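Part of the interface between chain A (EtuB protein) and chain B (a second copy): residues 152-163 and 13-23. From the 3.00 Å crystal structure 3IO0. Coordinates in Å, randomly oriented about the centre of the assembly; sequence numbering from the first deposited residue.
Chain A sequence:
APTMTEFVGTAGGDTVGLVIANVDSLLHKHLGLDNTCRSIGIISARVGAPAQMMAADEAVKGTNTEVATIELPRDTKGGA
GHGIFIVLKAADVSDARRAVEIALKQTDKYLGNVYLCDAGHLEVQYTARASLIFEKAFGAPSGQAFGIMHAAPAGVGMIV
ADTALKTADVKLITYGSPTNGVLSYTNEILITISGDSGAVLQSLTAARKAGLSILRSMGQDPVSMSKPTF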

# COMPACT_ATOMS: atom_id res chain seq x y z
N ALA A 152 13.61 7.06 0.31
CA ALA A 152 12.45 7.38 -0.49
C ALA A 152 12.59 8.82 -0.92
O ALA A 152 13.05 9.64 -0.13
CB ALA A 152 11.18 7.20 0.32
N PRO A 153 12.19 9.15 -2.16
CA PRO A 153 11.65 8.24 -3.16
C PRO A 153 12.73 7.30 -3.64
O PRO A 153 13.93 7.59 -3.49
CB PRO A 153 11.23 9.18 -4.28
CG PRO A 153 12.08 10.36 -4.13
CD PRO A 153 12.25 10.53 -2.66
N ALA A 154 12.30 6.19 -4.23
CA ALA A 154 13.19 5.07 -4.57
C ALA A 154 14.49 5.49 -5.26
O ALA A 154 15.52 4.85 -5.07
CB ALA A 154 12.44 4.04 -5.40
N GLY A 155 14.45 6.56 -6.04
CA GLY A 155 15.63 6.97 -6.78
C GLY A 155 16.83 7.21 -5.88
O GLY A 155 17.96 6.77 -6.17
N VAL A 156 16.59 7.93 -4.78
CA VAL A 156 17.60 8.20 -3.77
C VAL A 156 18.14 6.88 -3.23
O VAL A 156 19.34 6.72 -3.05
CB VAL A 156 17.00 9.02 -2.62
CG1 VAL A 156 18.11 9.58 -1.74
CG2 VAL A 156 16.14 10.15 -3.17
N GLY A 157 17.23 5.94 -3.01
CA GLY A 157 17.59 4.58 -2.64
C GLY A 157 18.63 3.94 -3.54
O GLY A 157 19.53 3.28 -3.03
N MET A 158 18.52 4.13 -4.86
CA MET A 158 19.53 3.60 -5.81
C MET A 158 20.91 4.18 -5.56
O MET A 158 21.88 3.43 -5.45
CB MET A 158 19.18 3.90 -7.27
CG MET A 158 18.58 2.75 -8.08
SD MET A 158 19.42 1.14 -8.10
CE MET A 158 21.11 1.67 -8.17
N ILE A 159 20.98 5.50 -5.48
CA ILE A 159 22.24 6.21 -5.27
C ILE A 159 22.93 5.70 -4.00
O ILE A 159 24.13 5.36 -4.02
CB ILE A 159 22.00 7.72 -5.17
CG1 ILE A 159 21.25 8.23 -6.40
CG2 ILE A 159 23.30 8.46 -4.96
CD1 ILE A 159 22.04 8.21 -7.70
N VAL A 160 22.15 5.63 -2.92
CA VAL A 160 22.58 5.03 -1.66
C VAL A 160 23.11 3.62 -1.92
O VAL A 160 24.29 3.33 -1.69
CB VAL A 160 21.40 5.00 -0.66
CG1 VAL A 160 21.78 4.30 0.63
CG2 VAL A 160 20.94 6.39 -0.37
N ALA A 161 22.24 2.76 -2.45
CA ALA A 161 22.56 1.35 -2.66
C ALA A 161 23.84 1.15 -3.47
O ALA A 161 24.73 0.38 -3.10
CB ALA A 161 21.41 0.65 -3.34
N ASP A 162 23.92 1.86 -4.59
CA ASP A 162 25.05 1.74 -5.49
C ASP A 162 26.36 2.23 -4.83
O ASP A 162 27.37 1.51 -4.89
CB ASP A 162 24.76 2.47 -6.81
CG ASP A 162 25.99 2.64 -7.68
OD1 ASP A 162 26.46 1.62 -8.25
OD2 ASP A 162 26.46 3.80 -7.80
N THR A 163 26.35 3.39 -4.18
CA THR A 163 27.61 3.88 -3.60
C THR A 163 28.07 3.02 -2.42
O THR A 163 29.27 2.93 -2.15
CB THR A 163 27.67 5.41 -3.25
OG1 THR A 163 27.10 5.65 -1.97
CG2 THR A 163 27.01 6.30 -4.33
N GLY B 13 5.05 16.84 -8.34
CA GLY B 13 4.97 15.59 -7.55
C GLY B 13 6.25 15.71 -6.78
O GLY B 13 6.82 16.81 -6.71
N ASP B 14 6.78 14.65 -6.21
CA ASP B 14 8.13 14.88 -5.69
C ASP B 14 9.08 14.13 -6.56
O ASP B 14 9.56 13.06 -6.20
CB ASP B 14 8.27 14.56 -4.19
CG ASP B 14 7.67 15.63 -3.29
OD1 ASP B 14 7.50 16.78 -3.74
OD2 ASP B 14 7.36 15.33 -2.13
N THR B 15 9.33 14.67 -7.75
CA THR B 15 10.13 13.91 -8.69
C THR B 15 11.58 14.35 -8.76
O THR B 15 11.85 15.55 -8.74
CB THR B 15 9.44 13.67 -10.07
OG1 THR B 15 10.40 13.78 -11.12
CG2 THR B 15 8.33 14.61 -10.33
N VAL B 16 12.49 13.38 -8.78
CA VAL B 16 13.90 13.62 -9.07
C VAL B 16 14.35 12.94 -10.34
O VAL B 16 13.85 11.87 -10.70
CB VAL B 16 14.87 13.06 -8.01
CG1 VAL B 16 15.61 14.17 -7.34
CG2 VAL B 16 14.18 12.12 -7.05
N GLY B 17 15.33 13.56 -10.98
CA GLY B 17 16.07 12.96 -12.06
C GLY B 17 17.46 12.64 -11.54
O GLY B 17 18.11 13.49 -10.95
N LEU B 18 17.89 11.41 -11.75
CA LEU B 18 19.19 10.96 -11.29
C LEU B 18 19.88 10.21 -12.40
O LEU B 18 19.23 9.68 -13.31
CB LEU B 18 19.06 10.04 -10.08
CG LEU B 18 18.38 10.63 -8.85
CD1 LEU B 18 17.97 9.53 -7.92
CD2 LEU B 18 19.31 11.60 -8.17
N VAL B 19 21.20 10.16 -12.33
CA VAL B 19 21.99 9.44 -13.31
C VAL B 19 23.08 8.68 -12.57
O VAL B 19 23.70 9.24 -11.68
CB VAL B 19 22.60 10.42 -14.31
CG1 VAL B 19 23.79 9.83 -14.98
CG2 VAL B 19 21.57 10.80 -15.35
N ILE B 20 23.28 7.40 -12.89
CA ILE B 20 24.45 6.70 -12.38
C ILE B 20 25.33 6.28 -13.54
O ILE B 20 24.87 5.62 -14.47
CB ILE B 20 24.11 5.50 -11.46
CG1 ILE B 20 23.47 6.00 -10.17
CG2 ILE B 20 25.38 4.66 -11.16
CD1 ILE B 20 23.03 4.91 -9.19
N ALA B 21 26.60 6.68 -13.47
CA ALA B 21 27.55 6.50 -14.57
C ALA B 21 27.90 5.05 -14.84
O ALA B 21 27.84 4.58 -15.99
CB ALA B 21 28.80 7.32 -14.31
N ASN B 22 28.27 4.33 -13.79
CA ASN B 22 28.73 2.97 -13.94
C ASN B 22 28.23 2.06 -12.84
O ASN B 22 28.93 1.81 -11.87
CB ASN B 22 30.26 2.95 -13.97
CG ASN B 22 30.80 2.66 -15.34
OD1 ASN B 22 31.33 3.55 -16.02
ND2 ASN B 22 30.67 1.42 -15.77
N VAL B 23 27.01 1.55 -13.00
CA VAL B 23 26.33 0.85 -11.92
C VAL B 23 27.15 -0.35 -11.46
O VAL B 23 27.65 -1.10 -12.29
CB VAL B 23 24.90 0.41 -12.34
CG1 VAL B 23 24.20 -0.34 -11.20
CG2 VAL B 23 24.08 1.61 -12.77

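How does the contact begin on chain B? D14(B) meets P153(A) through its backbone, with O 4.2 Å from CG of the proline, while its carboxylate is hydrogen-bonded through OD2 elsewhere in the structure. V16(B) then points toward chain A and packs CG2 against P153(A) CG at 4.0 Å, two compact apolar groups in a buried setting.

Why does the helix carry a glycine opposite L18(B)? The leucine, in its mt rotamer, brings CD1 to 3.3 Å from G155(A) O and 3.8 Å from I159(A) CG1. An ideal CB on G155(A) would lie 3.0 Å from L18(B) CD1, a clash, so the bare backbone makes room for the methyl.

What does I20(B) add? Following the strand's alternation, V16(B), L18(B) and I20(B) point toward the chain A stretch, while T15(B) and V19(B) point away. I20(B) has the most area covered of any residue here, 80 Å², with CG1 3.6 Å from I159(A) CD1 and CD1 3.9 Å from M158(A) CE.

How does the contact end without a hydrogen bond across it? D162(A) places OD2 3.6 Å from I20(B) CG2 and OD1 3.8 Å from V23(B) CA. Both carboxylate oxygens find hydrogen bonds outside these stretches, so here the aspartate offers only packing, and apolar contact dominates the 443 Å² buried.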